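Sulfite dehydrogenase (Paracoccus pantotrophus, PDB 2XTS) oxidises protein-bound sulfane sulfur as the molybdenum-containing subunit of a molybdohaem complex, passing electrons to its cytochrome partner. Local coordinates at residues 217-222 against 257-262; 246-251 against 364-369. All coordinates share one frame; numbering follows the deposited sequence.

Interaction 1 (217-222 against 257-262); sequences GWEGNM and KWTWVM. With CO (cobalt (II) ion), chain G; MTE (phosphonic acidmono-(2-amino-5,6-dimercapto-4-oxo-3,7,8a,9,10,10a-hexahydro-4H-8-oxa-1,3,9,10-tetraaza-anthracen-7-ylmethyl)ester), chain E; 2MO (molybdenum (IV)oxide), chain F.
Trp218 and Trp260 run alongside each other in the same direction, their rings in an offset stack. The planes are 15° apart, and the Trp218 six-membered ring sits 4.5 Å, centroid to centroid, from the Trp260 five-membered ring. The CB of Trp260 presses on the middle of the same Trp218 face, a CH-pi contact. Met222 comes obliquely to the Trp260 ring, its SD 3.3 Å from Trp260 CD1, a Met-aromatic contact. An alanine in place of Trp218 would remove the stacked ring and would probably loosen the Trp260 side chain. The backbones form a single beta bridge between a loop of the molybdopterin-binding domain and one of the dimerisation domain. Glu219 N donates to Trp260 O at 2.8 Å, and Met262 N donates to Gly217 O at 2.9 Å, nearly straight at 172°. Beyond CG the Glu219 chain is extended, and its OE1 binds the cobalt ion at 2.1 Å. Thr259 chelates the same ion through O and OG1. Glu219 OE2 turns to water 1, also a cobalt ligand, and to a salt bridge with Arg181. Two residues on from Glu219, Asn221 ND2 lies 3.3 Å from S1' of the molybdopterin.

Interaction 2 (246-251 against 364-369); sequences YTDLMP and RNNVYH. With CO (cobalt (II) ion), chain G; 2MO (molybdenum (IV)oxide), chain F.
Tyr246, Asp248, Tyr368 and His369 share one first torsion: each CG stands beside the backbone N, anti to the carbonyl carbon. For Tyr246 (chi1 -47°) this brings ring atom CD1 to 3.5 Å from CE1 of Tyr368. The two side chains are set roughly perpendicular, and their ring planes meet obliquely at 37°. The CA of Tyr246 lies over one face of the Tyr368 ring, and Val367 CG1 over the opposite face. The Tyr368 hydroxyl oxygen is held from the backbone: Tyr246 N donates to Tyr368 OH at 3.2 Å, almost straight at 177°. The contact sets strand 248-249 against the dimerisation-domain loop between helix 355-362 and strand 375-378, beside the cytochrome chain. Asp248 reaches across with both carboxylate oxygens. Its OD1 accepts from water 2 at 2.6 Å, and its OD2 lies 3.3 Å from His369 CD2. OD2 also has a hydrogen bond with Thr259 OG1. Water 4 links Leu249 O to Asn365 N. His369 NE2 binds the cobalt ion at 2.1 Å, and water 2 is another ligand of the metal, as are Glu219 and Thr259. Tyr246 OH donates to molybdenum oxide atom OT2 at 2.5 Å. Asp248 thus serves as a second-shell residue of the cobalt site, and its charge would probably polarise the bound water. The short bond from Tyr246 OH is likely to draw electron density from OT2.

Overall arrangement
The centres of interactions 1 and 2 lie 13 Å apart, on the same side of the chain centre. Their segments alternate along the chain: 217-222, 246-251, 257-262, 364-369. Strands 248-249 and 255-257 form a two-stranded antiparallel sheet that joins 246-251 to the start of 257-262. The cobalt ion ties both contacts together, with Glu219 and Thr259 from interaction 1 and His369 from interaction 2. Asn221 and Tyr246, one from each contact, also touch beside the molybdenum. The metal site thus fastens loops of the molybdopterin-binding and dimerisation domains together near the active centre. Both contacts also border the cytochrome chain: Val261 O bonds to its Arg151 and Thr247 OG1 to its Tyr82.

Interaction 1 (217-222 against 257-262)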
loop_
_atom_site.group_PDB
_atom_site.type_symbol
_atom_site.label_atom_id
_atom_site.label_comp_id
_atom_site.label_asym_id
_atom_site.label_seq_id
_atom_site.Cartn_x
_atom_site.Cartn_y
_atom_site.Cartn_z
ATOM N N GLY A 217 12.415 -8.258 11.591
ATOM C CA GLY A 217 13.568 -9.070 11.280
ATOM C C GLY A 217 13.463 -10.535 11.647
ATOM O O GLY A 217 14.363 -11.305 11.316
ATOM N N TRP A 218 12.408 -10.918 12.360
ATOM C CA TRP A 218 12.263 -12.266 12.894
ATOM C C TRP A 218 11.259 -13.075 12.063
ATOM O O TRP A 218 10.379 -12.517 11.382
ATOM C CB TRP A 218 11.861 -12.217 14.367
ATOM C CG TRP A 218 12.978 -11.862 15.300
ATOM C CD1 TRP A 218 14.139 -11.226 14.970
ATOM C CD2 TRP A 218 13.075 -12.170 16.700
ATOM N NE1 TRP A 218 14.943 -11.119 16.077
ATOM C CE2 TRP A 218 14.311 -11.685 17.148
ATOM C CE3 TRP A 218 12.244 -12.826 17.606
ATOM C CZ2 TRP A 218 14.738 -11.861 18.461
ATOM C CZ3 TRP A 218 12.667 -13.007 18.897
ATOM C CH2 TRP A 218 13.894 -12.519 19.321
ATOM N N GLU A 219 11.434 -14.392 12.072
ATOM C CA GLU A 219 10.681 -15.299 11.244
ATOM C C GLU A 219 9.196 -15.092 11.386
ATOM O O GLU A 219 8.667 -14.848 12.471
ATOM C CB GLU A 219 11.110 -16.751 11.552
ATOM C CG GLU A 219 10.673 -17.275 12.918
ATOM C CD GLU A 219 11.338 -18.585 13.338
ATOM O OE1 GLU A 219 12.156 -19.125 12.561
ATOM O OE2 GLU A 219 11.045 -19.057 14.468
ATOM N N GLY A 220 8.509 -15.234 10.257
ATOM C CA GLY A 220 7.089 -14.891 10.187
ATOM C C GLY A 220 6.229 -15.612 11.205
ATOM O O GLY A 220 5.210 -15.092 11.641
ATOM N N ASN A 221 6.575 -16.852 11.552
ATOM C CA ASN A 221 5.767 -17.562 12.531
ATOM C C ASN A 221 5.574 -16.787 13.828
ATOM O O ASN A 221 4.552 -16.958 14.503
ATOM C CB ASN A 221 6.338 -18.958 12.811
ATOM C CG ASN A 221 5.443 -19.767 13.730
ATOM O OD1 ASN A 221 5.757 -19.939 14.917
ATOM N ND2 ASN A 221 4.277 -20.168 13.238
ATOM N N MET A 222 6.521 -15.938 14.183
ATOM C CA MET A 222 6.425 -15.235 15.438
ATOM C C MET A 222 5.489 -14.031 15.353
ATOM O O MET A 222 5.163 -13.444 16.376
ATOM C CB MET A 222 7.811 -14.871 15.902
ATOM C CG MET A 222 8.685 -16.098 16.079
ATOM S SD MET A 222 10.348 -15.659 16.642
ATOM C CE MET A 222 10.112 -15.565 18.407
ATOM N N LYS A 257 17.282 -24.631 17.767
ATOM C CA LYS A 257 16.018 -24.032 18.147
ATOM C C LYS A 257 16.209 -22.527 18.248
ATOM O O LYS A 257 17.328 -22.037 18.315
ATOM C CB LYS A 257 15.472 -24.609 19.465
ATOM C CG LYS A 257 16.330 -24.276 20.700
ATOM C CD LYS A 257 15.706 -24.808 21.979
ATOM C CE LYS A 257 16.501 -24.458 23.219
ATOM N NZ LYS A 257 15.826 -25.059 24.399
ATOM N N TRP A 258 15.097 -21.804 18.271
ATOM C CA TRP A 258 15.089 -20.380 18.539
ATOM C C TRP A 258 15.935 -19.691 17.469
ATOM O O TRP A 258 16.674 -18.767 17.762
ATOM C CB TRP A 258 15.607 -20.070 19.940
ATOM C CG TRP A 258 14.867 -20.697 21.074
ATOM C CD1 TRP A 258 13.670 -21.375 21.052
ATOM C CD2 TRP A 258 15.333 -20.746 22.410
ATOM N NE1 TRP A 258 13.366 -21.814 22.330
ATOM C CE2 TRP A 258 14.376 -21.437 23.176
ATOM C CE3 TRP A 258 16.476 -20.243 23.047
ATOM C CZ2 TRP A 258 14.548 -21.658 24.554
ATOM C CZ3 TRP A 258 16.635 -20.453 24.411
ATOM C CH2 TRP A 258 15.678 -21.152 25.141
ATOM N N THR A 259 15.803 -20.112 16.192
ATOM C CA THR A 259 16.437 -19.411 15.083
ATOM C C THR A 259 15.451 -18.335 14.696
ATOM O O THR A 259 14.617 -18.484 13.807
ATOM C CB THR A 259 16.803 -20.364 13.929
ATOM O OG1 THR A 259 15.661 -21.191 13.605
ATOM C CG2 THR A 259 17.950 -21.257 14.378
ATOM N N TRP A 260 15.526 -17.236 15.418
ATOM C CA TRP A 260 14.542 -16.187 15.282
ATOM C C TRP A 260 14.814 -15.284 14.085
ATOM O O TRP A 260 13.899 -14.952 13.328
ATOM C CB TRP A 260 14.485 -15.360 16.566
ATOM C CG TRP A 260 14.090 -16.156 17.771
ATOM C CD1 TRP A 260 13.093 -17.066 17.858
ATOM C CD2 TRP A 260 14.669 -16.070 19.082
ATOM N NE1 TRP A 260 13.026 -17.583 19.134
ATOM C CE2 TRP A 260 13.979 -16.979 19.909
ATOM C CE3 TRP A 260 15.730 -15.345 19.622
ATOM C CZ2 TRP A 260 14.303 -17.158 21.259
ATOM C CZ3 TRP A 260 16.054 -15.538 20.965
ATOM C CH2 TRP A 260 15.342 -16.428 21.762
ATOM N N VAL A 261 16.047 -14.831 13.910
ATOM C CA VAL A 261 16.323 -13.824 12.883
ATOM C C VAL A 261 16.388 -14.431 11.486
ATOM O O VAL A 261 16.829 -15.570 11.282
ATOM C CB VAL A 261 17.577 -12.926 13.153
ATOM C CG1 VAL A 261 17.448 -11.578 12.429
ATOM C CG2 VAL A 261 17.762 -12.625 14.599
ATOM N N MET A 262 15.896 -13.648 10.531
ATOM C CA MET A 262 15.980 -13.962 9.116
ATOM C C MET A 262 17.228 -13.269 8.547
ATOM O O MET A 262 17.382 -12.055 8.646
ATOM C CB MET A 262 14.706 -13.509 8.399
ATOM C CG MET A 262 13.429 -14.118 8.939
ATOM S SD MET A 262 13.414 -15.929 8.850
ATOM C CE MET A 262 13.113 -16.191 7.103
HETATM CO CO CO G . 13.875 -20.234 12.905
HETATM N N1 MTE E . -0.755 -16.378 13.889
HETATM C C2 MTE E . -1.745 -17.198 14.223
HETATM N N2 MTE E . -2.559 -16.850 15.244
HETATM N N3 MTE E . -1.977 -18.348 13.563
HETATM C C4 MTE E . -1.204 -18.763 12.518
HETATM O O4 MTE E . -1.492 -19.837 11.951
HETATM N N5 MTE E . 0.830 -18.266 11.134
HETATM C C6 MTE E . 2.117 -17.635 11.317
HETATM C C7 MTE E . 2.062 -16.137 11.571
HETATM N N8 MTE E . 1.117 -15.846 12.618
HETATM C C9 MTE E . -0.085 -17.934 12.117
HETATM C C10 MTE E . 0.112 -16.696 12.881
HETATM C "C1'" MTE E . 3.078 -17.900 10.172
HETATM S "S1'" MTE E . 3.821 -19.480 10.044
HETATM C "C2'" MTE E . 3.435 -16.928 9.300
HETATM S "S2'" MTE E . 4.658 -17.165 8.115
HETATM C "C3'" MTE E . 2.769 -15.572 9.392
HETATM O "O3'" MTE E . 1.707 -15.495 10.358
HETATM C "C4'" MTE E . 2.145 -15.209 8.058
HETATM O "O4'" MTE E . 1.590 -13.888 8.130
HETATM P P MTE E . 0.535 -13.509 6.983
HETATM O O1P MTE E . 1.425 -13.652 5.712
HETATM O O2P MTE E . -0.576 -14.506 6.943
HETATM O O3P MTE E . 0.168 -12.090 7.247
HETATM MO MO 2MO F . 5.677 -19.261 8.588
HETATM O OT1 2MO F . 7.148 -18.927 9.561
HETATM O OT2 2MO F . 5.329 -21.174 8.360
HETATM O O HOH W 1 13.054 -20.768 14.824
HETATM O O HOH W 2 13.292 -22.107 12.096
#

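Interaction 2 (246-251 against 364-369)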
loop_
_atom_site.group_PDB
_atom_site.type_symbol
_atom_site.label_atom_id
_atom_site.label_comp_id
_atom_site.label_asym_id
_atom_site.label_seq_id
_atom_site.Cartn_x
_atom_site.Cartn_y
_atom_site.Cartn_z
ATOM N N TYR A 246 9.665 -25.039 13.367
ATOM C CA TYR A 246 10.573 -23.886 13.481
ATOM C C TYR A 246 11.783 -24.237 14.348
ATOM O O TYR A 246 12.338 -23.417 15.073
ATOM C CB TYR A 246 9.841 -22.581 13.861
ATOM C CG TYR A 246 8.630 -22.433 12.984
ATOM C CD1 TYR A 246 8.751 -22.056 11.660
ATOM C CD2 TYR A 246 7.378 -22.793 13.447
ATOM C CE1 TYR A 246 7.615 -21.992 10.823
ATOM C CE2 TYR A 246 6.263 -22.749 12.631
ATOM C CZ TYR A 246 6.375 -22.374 11.340
ATOM O OH TYR A 246 5.233 -22.411 10.568
ATOM N N THR A 247 12.229 -25.480 14.172
ATOM C CA THR A 247 13.517 -25.976 14.626
ATOM C C THR A 247 14.175 -26.593 13.417
ATOM O O THR A 247 13.489 -27.113 12.535
ATOM C CB THR A 247 13.381 -27.013 15.747
ATOM O OG1 THR A 247 12.500 -28.060 15.310
ATOM C CG2 THR A 247 12.822 -26.383 17.011
ATOM N N ASP A 248 15.499 -26.534 13.351
ATOM C CA ASP A 248 16.218 -26.668 12.074
ATOM C C ASP A 248 17.227 -27.824 12.211
ATOM O O ASP A 248 18.284 -27.688 12.855
ATOM C CB ASP A 248 16.963 -25.367 11.747
ATOM C CG ASP A 248 16.119 -24.118 11.923
ATOM O OD1 ASP A 248 14.880 -24.220 11.908
ATOM O OD2 ASP A 248 16.744 -23.036 12.099
ATOM N N LEU A 249 16.901 -28.972 11.627
ATOM C CA LEU A 249 17.670 -30.187 11.814
ATOM C C LEU A 249 19.011 -30.066 11.106
ATOM O O LEU A 249 19.074 -29.641 9.942
ATOM C CB LEU A 249 16.883 -31.399 11.308
ATOM C CG LEU A 249 17.453 -32.795 11.541
ATOM C CD1 LEU A 249 17.480 -33.117 13.022
ATOM C CD2 LEU A 249 16.650 -33.813 10.790
ATOM N N MET A 250 20.080 -30.452 11.819
ATOM C CA MET A 250 21.474 -30.316 11.377
ATOM C C MET A 250 22.067 -31.688 11.053
ATOM O O MET A 250 21.471 -32.708 11.364
ATOM C CB MET A 250 22.267 -29.593 12.446
ATOM C CG MET A 250 21.731 -28.204 12.720
ATOM S SD MET A 250 22.090 -27.024 11.406
ATOM C CE MET A 250 23.846 -26.703 11.667
ATOM N N PRO A 251 23.272 -31.733 10.443
ATOM C CA PRO A 251 23.827 -33.005 9.965
ATOM C C PRO A 251 24.020 -34.072 11.030
ATOM O O PRO A 251 23.947 -35.258 10.689
ATOM C CB PRO A 251 25.158 -32.594 9.323
ATOM C CG PRO A 251 24.865 -31.202 8.807
ATOM C CD PRO A 251 24.029 -30.588 9.899
ATOM N N ARG A 364 20.992 -30.874 4.365
ATOM C CA ARG A 364 19.887 -30.744 3.439
ATOM C C ARG A 364 18.519 -30.692 4.115
ATOM O O ARG A 364 17.527 -30.441 3.438
ATOM C CB ARG A 364 19.930 -31.900 2.435
ATOM C CG ARG A 364 21.285 -31.974 1.742
ATOM C CD ARG A 364 21.376 -33.030 0.670
ATOM N NE ARG A 364 20.656 -32.674 -0.546
ATOM C CZ ARG A 364 21.135 -31.894 -1.518
ATOM N NH1 ARG A 364 22.342 -31.343 -1.423
ATOM N NH2 ARG A 364 20.406 -31.660 -2.601
ATOM N N ASN A 365 18.460 -30.945 5.424
ATOM C CA ASN A 365 17.186 -31.142 6.120
ATOM C C ASN A 365 16.827 -30.019 7.117
ATOM O O ASN A 365 16.023 -30.220 8.022
ATOM C CB ASN A 365 17.162 -32.521 6.787
ATOM C CG ASN A 365 17.121 -33.662 5.769
ATOM O OD1 ASN A 365 17.969 -34.559 5.773
ATOM N ND2 ASN A 365 16.122 -33.636 4.927
ATOM N N ASN A 366 17.351 -28.825 6.882
ATOM C CA ASN A 366 17.060 -27.691 7.748
ATOM C C ASN A 366 15.614 -27.237 7.709
ATOM O O ASN A 366 15.138 -26.672 8.695
ATOM C CB ASN A 366 17.964 -26.508 7.374
ATOM C CG ASN A 366 18.765 -25.973 8.538
ATOM O OD1 ASN A 366 19.292 -26.712 9.393
ATOM N ND2 ASN A 366 18.894 -24.680 8.564
ATOM N N VAL A 367 14.966 -27.404 6.552
ATOM C CA VAL A 367 13.565 -27.012 6.294
ATOM C C VAL A 367 13.370 -25.489 6.167
ATOM O O VAL A 367 12.752 -25.023 5.226
ATOM C CB VAL A 367 12.535 -27.636 7.297
ATOM C CG1 VAL A 367 11.131 -27.176 6.992
ATOM C CG2 VAL A 367 12.591 -29.176 7.285
ATOM N N TYR A 368 13.965 -24.744 7.090
ATOM C CA TYR A 368 13.732 -23.323 7.260
ATOM C C TYR A 368 15.024 -22.551 6.911
ATOM O O TYR A 368 16.102 -23.140 6.725
ATOM C CB TYR A 368 13.345 -23.059 8.721
ATOM C CG TYR A 368 12.147 -23.859 9.183
ATOM C CD1 TYR A 368 10.859 -23.539 8.746
ATOM C CD2 TYR A 368 12.287 -24.937 10.032
ATOM C CE1 TYR A 368 9.753 -24.257 9.168
ATOM C CE2 TYR A 368 11.182 -25.674 10.426
ATOM C CZ TYR A 368 9.922 -25.333 9.998
ATOM O OH TYR A 368 8.839 -26.033 10.477
ATOM N N HIS A 369 14.910 -21.225 6.862
ATOM C CA HIS A 369 16.060 -20.335 6.772
ATOM C C HIS A 369 16.950 -20.553 5.546
ATOM O O HIS A 369 18.163 -20.413 5.613
ATOM C CB HIS A 369 16.874 -20.351 8.066
ATOM C CG HIS A 369 16.086 -19.890 9.255
ATOM N ND1 HIS A 369 15.832 -18.557 9.512
ATOM C CD2 HIS A 369 15.494 -20.582 10.260
ATOM C CE1 HIS A 369 15.081 -18.455 10.600
ATOM N NE2 HIS A 369 14.873 -19.668 11.084
HETATM CO CO CO G . 13.875 -20.234 12.905
HETATM MO MO 2MO F . 5.677 -19.261 8.588
HETATM O OT1 2MO F . 7.148 -18.927 9.561
HETATM O OT2 2MO F . 5.329 -21.174 8.360
HETATM O O HOH W 1 13.054 -20.768 14.824
HETATM O O HOH W 3 14.144 -28.971 10.541
HETATM O O HOH W 2 13.292 -22.107 12.096
HETATM O O HOH W 4 20.196 -30.976 7.831
#